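PDB 3SIM: protein, Family 18 Chitinase from Crocus vernus, which probably cleaves the beta-1,4 linkages of chitin, as expected of a plant glycoside hydrolase of family 18 built on a TIM barrel. Local coordinates for residues V215-T221 with H248-T254; T1-E5 with A269-V274; I183-F187 with A206-Y210. All coordinates share one frame; numbering follows the deposited sequence. Where two conformers were deposited one is given.

Contact 1 (V215-T221 with H248-T254)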
loop_
_atom_site.group_PDB
_atom_site.type_symbol
_atom_site.label_atom_id
_atom_site.label_comp_id
_atom_site.label_asym_id
_atom_site.label_seq_id
_atom_site.Cartn_x
_atom_site.Cartn_y
_atom_site.Cartn_z
ATOM N N VAL A 215 10.516 -7.856 0.064
ATOM C CA VAL A 215 9.329 -7.928 0.902
ATOM C C VAL A 215 9.513 -7.241 2.271
ATOM O O VAL A 215 10.274 -7.664 3.098
ATOM C CB VAL A 215 8.882 -9.408 1.139
ATOM C CG1 VAL A 215 7.574 -9.482 1.840
ATOM C CG2 VAL A 215 8.902 -10.214 -0.111
ATOM N N LEU A 216 8.751 -6.188 2.444
ATOM C CA LEU A 216 8.489 -5.548 3.713
ATOM C C LEU A 216 7.613 -6.368 4.683
ATOM O O LEU A 216 6.752 -7.112 4.313
ATOM C CB LEU A 216 7.919 -4.130 3.599
ATOM C CG LEU A 216 8.294 -2.968 2.663
ATOM C CD1 LEU A 216 8.613 -1.749 3.395
ATOM C CD2 LEU A 216 9.318 -3.240 1.594
ATOM N N ILE A 217 7.936 -6.257 5.935
ATOM C CA ILE A 217 7.057 -6.699 7.007
ATOM C C ILE A 217 6.021 -5.626 7.392
ATOM O O ILE A 217 6.162 -4.521 7.037
ATOM C CB ILE A 217 7.786 -7.289 8.194
ATOM C CG1 ILE A 217 8.613 -6.219 8.916
ATOM C CG2 ILE A 217 8.623 -8.524 7.817
ATOM C CD1 ILE A 217 9.342 -6.671 10.172
ATOM N N SER A 218 5.017 -6.007 8.144
ATOM C CA SER A 218 3.912 -5.117 8.457
ATOM C C SER A 218 3.099 -5.462 9.708
ATOM O O SER A 218 3.100 -6.541 10.143
ATOM C CB SER A 218 2.993 -5.006 7.242
ATOM O OG SER A 218 2.338 -6.161 6.995
ATOM N N PHE A 219 2.381 -4.490 10.204
ATOM C CA PHE A 219 1.372 -4.641 11.233
ATOM C C PHE A 219 0.190 -3.647 11.075
ATOM O O PHE A 219 0.319 -2.655 10.448
ATOM C CB PHE A 219 1.960 -4.568 12.647
ATOM C CG PHE A 219 2.618 -3.251 12.999
ATOM C CD1 PHE A 219 1.902 -2.198 13.464
ATOM C CD2 PHE A 219 3.985 -3.107 12.904
ATOM C CE1 PHE A 219 2.544 -1.006 13.805
ATOM C CE2 PHE A 219 4.606 -1.920 13.242
ATOM C CZ PHE A 219 3.889 -0.884 13.678
ATOM N N SER A 220 -0.902 -3.961 11.730
ATOM C CA SER A 220 -2.095 -3.138 11.823
ATOM C C SER A 220 -2.255 -2.534 13.212
ATOM O O SER A 220 -1.937 -3.132 14.180
ATOM C CB SER A 220 -3.357 -3.911 11.445
ATOM O OG SER A 220 -4.541 -3.338 11.882
ATOM N N THR A 221 -2.698 -1.310 13.239
ATOM C CA THR A 221 -3.042 -0.594 14.442
ATOM C C THR A 221 -4.593 -0.547 14.662
ATOM O O THR A 221 -5.066 0.188 15.420
ATOM C CB THR A 221 -2.354 0.789 14.441
ATOM O OG1 THR A 221 -2.937 1.617 13.436
ATOM C CG2 THR A 221 -0.773 0.622 14.294
ATOM N N HIS A 248 13.874 -5.320 4.866
ATOM C CA HIS A 248 13.674 -4.311 3.829
ATOM C C HIS A 248 13.004 -3.011 4.260
ATOM O O HIS A 248 13.245 -1.991 3.705
ATOM C CB HIS A 248 12.992 -4.891 2.597
ATOM C CG HIS A 248 13.744 -6.015 1.970
ATOM N ND1 HIS A 248 14.898 -5.830 1.277
ATOM C CD2 HIS A 248 13.503 -7.334 1.939
ATOM C CE1 HIS A 248 15.347 -6.979 0.856
ATOM N NE2 HIS A 248 14.524 -7.913 1.254
ATOM N N GLY A 249 12.102 -3.132 5.212
ATOM C CA GLY A 249 11.307 -2.059 5.757
ATOM C C GLY A 249 10.045 -2.484 6.507
ATOM O O GLY A 249 9.730 -3.634 6.595
ATOM N N ILE A 250 9.339 -1.523 7.061
ATOM C CA ILE A 250 8.106 -1.777 7.776
ATOM C C ILE A 250 6.926 -0.925 7.232
ATOM O O ILE A 250 7.040 0.259 7.059
ATOM C CB ILE A 250 8.213 -1.519 9.296
ATOM C CG1 ILE A 250 9.252 -2.391 9.955
ATOM C CG2 ILE A 250 6.856 -1.610 9.964
ATOM C CD1 ILE A 250 9.806 -1.891 11.168
ATOM N N ALA A 251 5.820 -1.579 7.004
ATOM C CA ALA A 251 4.584 -0.944 6.568
ATOM C C ALA A 251 3.434 -0.950 7.629
ATOM O O ALA A 251 3.130 -1.942 8.235
ATOM C CB ALA A 251 4.129 -1.573 5.326
ATOM N N VAL A 252 2.773 0.152 7.783
ATOM C CA VAL A 252 1.732 0.261 8.768
ATOM C C VAL A 252 0.301 0.625 8.193
ATOM O O VAL A 252 0.183 1.516 7.408
ATOM C CB VAL A 252 2.159 1.249 9.862
ATOM C CG1 VAL A 252 1.070 1.448 10.878
ATOM C CG2 VAL A 252 3.465 0.884 10.504
ATOM N N TRP A 253 -0.731 -0.103 8.598
ATOM C CA TRP A 253 -2.140 0.115 8.307
ATOM C C TRP A 253 -2.892 0.472 9.638
ATOM O O TRP A 253 -3.099 -0.347 10.437
ATOM C CB TRP A 253 -2.730 -1.146 7.629
ATOM C CG TRP A 253 -2.511 -1.341 6.153
ATOM C CD1 TRP A 253 -3.314 -0.919 5.159
ATOM C CD2 TRP A 253 -1.442 -2.035 5.515
ATOM N NE1 TRP A 253 -2.804 -1.252 3.963
ATOM C CE2 TRP A 253 -1.659 -1.959 4.147
ATOM C CE3 TRP A 253 -0.318 -2.705 5.969
ATOM C CZ2 TRP A 253 -0.801 -2.526 3.237
ATOM C CZ3 TRP A 253 0.534 -3.251 5.055
ATOM C CH2 TRP A 253 0.281 -3.167 3.709
ATOM N N THR A 254 -3.224 1.715 9.898
ATOM C CA THR A 254 -3.078 2.873 9.062
ATOM C C THR A 254 -2.935 4.079 10.018
ATOM O O THR A 254 -3.156 3.933 11.193
ATOM C CB THR A 254 -4.371 3.147 8.186
ATOM O OG1 THR A 254 -5.430 3.555 9.019
ATOM C CG2 THR A 254 -4.781 1.955 7.297
HETATM O O HOH W 1 11.850 -7.302 5.357
#

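Contact 2 (T1-E5 with A269-V274)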
loop_
_atom_site.group_PDB
_atom_site.type_symbol
_atom_site.label_atom_id
_atom_site.label_comp_id
_atom_site.label_asym_id
_atom_site.label_seq_id
_atom_site.Cartn_x
_atom_site.Cartn_y
_atom_site.Cartn_z
ATOM N N THR A 1 16.936 2.893 4.959
ATOM C CA THR A 1 15.703 2.579 5.666
ATOM C C THR A 1 14.393 3.127 5.012
ATOM O O THR A 1 14.356 4.239 4.591
ATOM C CB THR A 1 15.780 2.963 7.177
ATOM O OG1 THR A 1 16.073 4.332 7.345
ATOM C CG2 THR A 1 16.805 2.166 7.902
ATOM N N LEU A 2 13.398 2.284 4.972
ATOM C CA LEU A 2 12.077 2.539 4.433
ATOM C C LEU A 2 11.003 2.280 5.462
ATOM O O LEU A 2 10.924 1.231 6.035
ATOM C CB LEU A 2 11.799 1.608 3.298
ATOM C CG LEU A 2 10.982 1.811 2.042
ATOM C CD1 LEU A 2 10.411 0.617 1.637
ATOM C CD2 LEU A 2 10.104 3.001 1.880
ATOM N N PHE A 3 10.148 3.264 5.626
ATOM C CA PHE A 3 8.933 3.163 6.400
ATOM C C PHE A 3 7.737 3.670 5.605
ATOM O O PHE A 3 7.749 4.760 5.139
ATOM C CB PHE A 3 9.086 3.913 7.724
ATOM C CG PHE A 3 7.880 3.858 8.621
ATOM C CD1 PHE A 3 7.048 4.947 8.755
ATOM C CD2 PHE A 3 7.620 2.748 9.375
ATOM C CE1 PHE A 3 5.969 4.906 9.550
ATOM C CE2 PHE A 3 6.564 2.678 10.161
ATOM C CZ PHE A 3 5.716 3.747 10.263
ATOM N N VAL A 4 6.725 2.844 5.499
ATOM C CA VAL A 4 5.505 3.076 4.765
ATOM C C VAL A 4 4.260 3.197 5.689
ATOM O O VAL A 4 3.948 2.332 6.422
ATOM C CB VAL A 4 5.291 1.979 3.743
ATOM C CG1 VAL A 4 4.149 2.283 2.904
ATOM C CG2 VAL A 4 6.495 1.742 2.918
ATOM N N GLU A 5 3.604 4.332 5.602
ATOM C CA GLU A 5 2.398 4.684 6.333
ATOM C C GLU A 5 1.135 4.837 5.479
ATOM O O GLU A 5 0.983 5.801 4.805
ATOM C CB GLU A 5 2.629 5.956 7.152
ATOM C CG GLU A 5 1.549 6.363 8.101
ATOM C CD GLU A 5 1.546 5.585 9.476
ATOM O OE1 GLU A 5 2.371 4.755 9.703
ATOM O OE2 GLU A 5 0.715 5.812 10.302
ATOM N N ALA A 269 8.472 1.912 15.757
ATOM C CA ALA A 269 8.963 1.270 14.561
ATOM C C ALA A 269 10.033 2.032 13.764
ATOM O O ALA A 269 10.973 1.471 13.352
ATOM C CB ALA A 269 7.845 0.896 13.722
ATOM N N GLN A 270 9.857 3.318 13.617
ATOM C CA GLN A 270 10.861 4.163 13.032
ATOM C C GLN A 270 12.197 4.200 13.817
ATOM O O GLN A 270 13.218 4.053 13.239
ATOM C CB GLN A 270 10.305 5.573 12.776
ATOM C CG GLN A 270 9.308 5.698 11.662
ATOM C CD GLN A 270 8.676 7.058 11.575
ATOM O OE1 GLN A 270 7.677 7.293 12.169
ATOM N NE2 GLN A 270 9.252 7.912 10.841
ATOM N N ALA A 271 12.101 4.318 15.127
ATOM C CA ALA A 271 13.242 4.246 16.039
ATOM C C ALA A 271 13.939 2.907 15.935
ATOM O O ALA A 271 15.094 2.886 15.845
ATOM C CB ALA A 271 12.854 4.501 17.433
ATOM N N PHE A 272 13.167 1.837 15.836
ATOM C CA PHE A 272 13.705 0.510 15.656
ATOM C C PHE A 272 14.502 0.450 14.327
ATOM O O PHE A 272 15.530 -0.045 14.316
ATOM C CB PHE A 272 12.630 -0.594 15.694
ATOM C CG PHE A 272 13.145 -1.975 15.316
ATOM C CD1 PHE A 272 13.813 -2.741 16.212
ATOM C CD2 PHE A 272 13.010 -2.472 14.041
ATOM C CE1 PHE A 272 14.304 -3.922 15.863
ATOM C CE2 PHE A 272 13.498 -3.674 13.716
ATOM C CZ PHE A 272 14.145 -4.400 14.636
ATOM N N LEU A 273 13.980 0.988 13.246
ATOM C CA LEU A 273 14.615 0.900 11.941
ATOM C C LEU A 273 16.029 1.531 11.890
ATOM O O LEU A 273 16.940 1.025 11.346
ATOM C CB LEU A 273 13.709 1.469 10.863
ATOM C CG LEU A 273 12.637 0.484 10.414
ATOM C CD1 LEU A 273 11.551 1.170 9.746
ATOM C CD2 LEU A 273 13.172 -0.703 9.607
ATOM N N VAL A 274 16.126 2.655 12.540
ATOM C CA VAL A 274 17.238 3.530 12.499
ATOM C C VAL A 274 18.374 3.183 13.519
ATOM O O VAL A 274 19.420 3.673 13.384
ATOM C CB VAL A 274 16.587 4.919 12.631
ATOM C CG1 VAL A 274 16.916 5.671 13.808
ATOM C CG2 VAL A 274 16.377 5.607 11.359
#

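Contact 3 (I183-F187 with A206-Y210)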
loop_
_atom_site.group_PDB
_atom_site.type_symbol
_atom_site.label_atom_id
_atom_site.label_comp_id
_atom_site.label_asym_id
_atom_site.label_seq_id
_atom_site.Cartn_x
_atom_site.Cartn_y
_atom_site.Cartn_z
ATOM N N ILE A 183 7.337 -4.889 -2.013
ATOM C CA ILE A 183 6.163 -5.645 -1.730
ATOM C C ILE A 183 5.761 -5.482 -0.269
ATOM O O ILE A 183 6.403 -5.948 0.609
ATOM C CB ILE A 183 6.347 -7.113 -2.115
ATOM C CG1 ILE A 183 6.876 -7.230 -3.521
ATOM C CG2 ILE A 183 5.049 -7.904 -1.957
ATOM C CD1 ILE A 183 7.257 -8.527 -3.852
ATOM N N ASN A 184 4.685 -4.769 -0.077
ATOM C CA ASN A 184 4.126 -4.537 1.205
ATOM C C ASN A 184 3.157 -5.658 1.619
ATOM O O ASN A 184 1.977 -5.490 1.588
ATOM C CB ASN A 184 3.526 -3.143 1.327
ATOM C CG ASN A 184 4.463 -2.019 0.861
ATOM O OD1 ASN A 184 5.658 -2.015 1.068
ATOM N ND2 ASN A 184 3.859 -1.050 0.288
ATOM N N TYR A 185 3.733 -6.793 2.014
ATOM C CA TYR A 185 2.968 -7.994 2.299
ATOM C C TYR A 185 2.169 -7.748 3.555
ATOM O O TYR A 185 2.628 -7.168 4.439
ATOM C CB TYR A 185 3.828 -9.259 2.430
ATOM C CG TYR A 185 3.168 -10.537 2.079
ATOM C CD1 TYR A 185 2.661 -11.384 3.049
ATOM C CD2 TYR A 185 3.055 -10.940 0.773
ATOM C CE1 TYR A 185 2.084 -12.596 2.737
ATOM C CE2 TYR A 185 2.467 -12.096 0.435
ATOM C CZ TYR A 185 1.955 -12.936 1.413
ATOM O OH TYR A 185 1.332 -14.073 1.069
ATOM N N GLN A 186 0.921 -8.134 3.501
ATOM C CA GLN A 186 -0.075 -7.888 4.519
ATOM C C GLN A 186 -0.081 -9.058 5.576
ATOM O O GLN A 186 -0.906 -9.937 5.571
ATOM C CB GLN A 186 -1.445 -7.544 3.883
ATOM C CG GLN A 186 -1.560 -6.295 3.002
ATOM C CD GLN A 186 -3.017 -5.860 2.765
ATOM O OE1 GLN A 186 -3.441 -5.667 1.655
ATOM N NE2 GLN A 186 -3.745 -5.726 3.825
ATOM N N PHE A 187 0.879 -9.015 6.463
ATOM C CA PHE A 187 1.044 -10.011 7.499
ATOM C C PHE A 187 -0.151 -10.022 8.494
ATOM O O PHE A 187 -0.410 -10.991 9.101
ATOM C CB PHE A 187 2.436 -9.987 8.166
ATOM C CG PHE A 187 3.568 -10.452 7.276
ATOM C CD1 PHE A 187 3.916 -11.767 7.181
ATOM C CD2 PHE A 187 4.269 -9.560 6.535
ATOM C CE1 PHE A 187 4.923 -12.159 6.361
ATOM C CE2 PHE A 187 5.263 -9.952 5.740
ATOM C CZ PHE A 187 5.587 -11.249 5.633
ATOM N N ALA A 206 7.023 -15.926 1.987
ATOM C CA ALA A 206 6.772 -14.759 1.157
ATOM C C ALA A 206 7.972 -14.320 0.260
ATOM O O ALA A 206 7.788 -14.073 -0.905
ATOM C CB ALA A 206 6.335 -13.653 1.964
ATOM N N ALA A 207 9.163 -14.334 0.853
ATOM C CA ALA A 207 10.445 -14.078 0.225
ATOM C C ALA A 207 10.772 -15.062 -0.907
ATOM O O ALA A 207 11.211 -14.670 -1.911
ATOM C CB ALA A 207 11.569 -14.063 1.244
ATOM N N SER A 208 10.515 -16.339 -0.711
ATOM C CA SER A 208 10.543 -17.359 -1.645
ATOM C C SER A 208 9.450 -17.244 -2.728
ATOM O O SER A 208 9.883 -17.426 -3.821
ATOM C CB SER A 208 10.389 -18.726 -0.970
ATOM O OG SER A 208 11.415 -18.889 -0.043
ATOM N N LYS A 209 8.192 -16.988 -2.424
ATOM C CA LYS A 209 7.173 -16.933 -3.428
ATOM C C LYS A 209 7.536 -15.770 -4.394
ATOM O O LYS A 209 7.527 -15.956 -5.562
ATOM C CB LYS A 209 5.805 -16.690 -2.786
ATOM C CG LYS A 209 5.024 -17.869 -2.184
ATOM C CD LYS A 209 3.787 -17.440 -1.402
ATOM C CE LYS A 209 4.107 -16.927 -0.003
ATOM N NZ LYS A 209 2.964 -16.606 0.849
ATOM N N TYR A 210 7.876 -14.608 -3.835
ATOM C CA TYR A 210 8.286 -13.403 -4.571
ATOM C C TYR A 210 9.834 -13.257 -4.745
ATOM O O TYR A 210 10.459 -12.328 -4.339
ATOM C CB TYR A 210 7.564 -12.129 -4.055
ATOM C CG TYR A 210 6.037 -12.183 -4.110
ATOM C CD1 TYR A 210 5.316 -11.680 -5.193
ATOM C CD2 TYR A 210 5.322 -12.752 -3.078
ATOM C CE1 TYR A 210 3.988 -11.772 -5.236
ATOM C CE2 TYR A 210 3.984 -12.815 -3.124
ATOM C CZ TYR A 210 3.301 -12.335 -4.183
ATOM O OH TYR A 210 1.960 -12.428 -4.155
#

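Contact 1 (V215-T221 with H248-T254)
Ile217 pairs with Ile250, and Ser220 with Trp253, where two parallel strands of the TIM barrel run together. The backbone bonds come first. Ile217 N reaches Gly249 O at 3.2 Å, Ala251 N gives a straighter bond to Ile217 O (3.0 Å, 166° at the hydrogen), and Thr221 N holds Trp253 O at 3.0 Å. Between them, Phe219 N to Ala251 O and Trp253 N to Phe219 O are weak. At the start of the pair a water bridges the chains, donating to Val215 O and accepting from His248 N. Ser218 OG bonds away from the pair, to Tyr185 O and Phe187 N.

The side chains meet differently on the two faces. On one, chi1 of 62° brings the Phe219 ring alongside Val252, both side chains pointing the same way, and Val252 CG2 comes over the ring face, 3.7 Å from Phe219 CZ. Ile217 CG1 meets Ile250 CG1 at 4.0 Å. On the other, Ser218 CB sits at the edge of the indole, 3.7 Å from Trp253 CZ3. Leu216 CD1 lies beside the partner strand, 3.5 Å from Gly249 C, where a CB on the glycine would collide with it.

The strands are joined as a beta-alpha-beta unit by helix 230-243, which covers Ile217 and Phe219; strand 182-184 flanks Leu216, and strand 2-7 bonds to Ile250 and Val252.

Contact 2 (T1-E5 with A269-V274)
Phe3 lays one face of its ring against the side chain of Gln270, joining the first strand of the TIM barrel to its last helix. Helix 264-274 follows strand 250-253 and comes back along the outside of the barrel, so its 269-274 segment runs nearly antiparallel to strand 2-5, at 165°, with the axes 9.4 Å apart. Side chains span this gap.

Phe3 CB points toward the helix, and CG anti to the backbone N (chi1 -179°) carries the ring out beside Gln270. The Gln270 chain extends beyond CG and crosses the Phe3 side chain at about a right angle. Its CG stands over the ring in a CH-pi contact, 3.8 Å from the centroid of Phe3 and displaced toward the rim. Beyond it the amide plane runs parallel to the ring, within 3°, but displaced past the CD1/CE1 rim, with Gln270 CD 3.9 Å from Phe3 CD1. Farther round the ring, Phe3 CE2 meets Ala269 CB obliquely at 4.2 Å. The ring of Phe29, on the adjoining strand 28-37, also meets Phe3, and Gln270 touches Phe29 as well.

One helical turn on from Ala269, Leu273 points at the strand too. Its CD1 reaches Phe3 CB at 4.2 Å and also lies against the backbone, 3.8 Å from Leu2 O. At the exposed N-terminus of the chain, the methyl CG2 of Thr1 ends 3.6 Å from the carbonyl O of Leu273.

Contact 3 (I183-F187 with A206-Y210)
Tyr185 reaches the end of helix 196-209, meeting Ala206, then Tyr210 just past the helix, and Lys209 at its tip. Its CB points toward the helix, and chi1 of -152° swings CG away from the backbone N, carrying the ring out under Ala206. There Ala206 CB stands squarely over the ring centre, 4.2 Å from the Tyr185 centroid and 1° off the normal, a CH-pi contact. On one flank of the ring, Tyr185 CD1 lies over the centre of the Phe187 ring, in its own segment. Across the ring from CD1, Tyr185 CE2 comes within 3.9 Å of Tyr210 CE2, the two side chains crossing at about a right angle.

This packing ties the end of strand 182-184 and the loop after it to the last turn of helix 196-209, within the beta-alpha-beta crossover that leads on to strand 215-220 of the TIM barrel. At the tip, Tyr185 CZ is 3.8 Å from Lys209 NZ, and Tyr185 OH 3.0 Å from the same nitrogen. Lys209, bent at chi3, brings NZ here to form a salt bridge with Asp166 OD2, to which Tyr185 OH is also hydrogen-bonded. A phenylalanine in place of Tyr185 would probably leave Asp166 OD2 without one of its hydrogen-bonding partners.

Tyr210 OH is bonded to the other carboxylate oxygen, Asp166 OD1. Nearer its backbone, Tyr210 CB takes the end of Ile183, whose CD1 touches it at 3.6 Å.

All three contacts are largely buried and reach the same barrel sheet, but they hold it in different ways. Contact 1 joins two neighbouring strands and relies on backbone bonds; its centre is about 9 Å from that of the chain, against 13 Å for contact 3 and 15 Å for contact 2. The other two set a helix against a strand or the loop after it and work through side chains: contact 2 is chiefly apolar and reaches the surface at the chain's first residue, whereas contact 3 adds a charged group round Asp166. Strand 250-253 of contact 1 bonds to strand 2-7 of contact 2, Val252 N to Val4 O, and Leu216 N bonds to Ile183 O of contact 3.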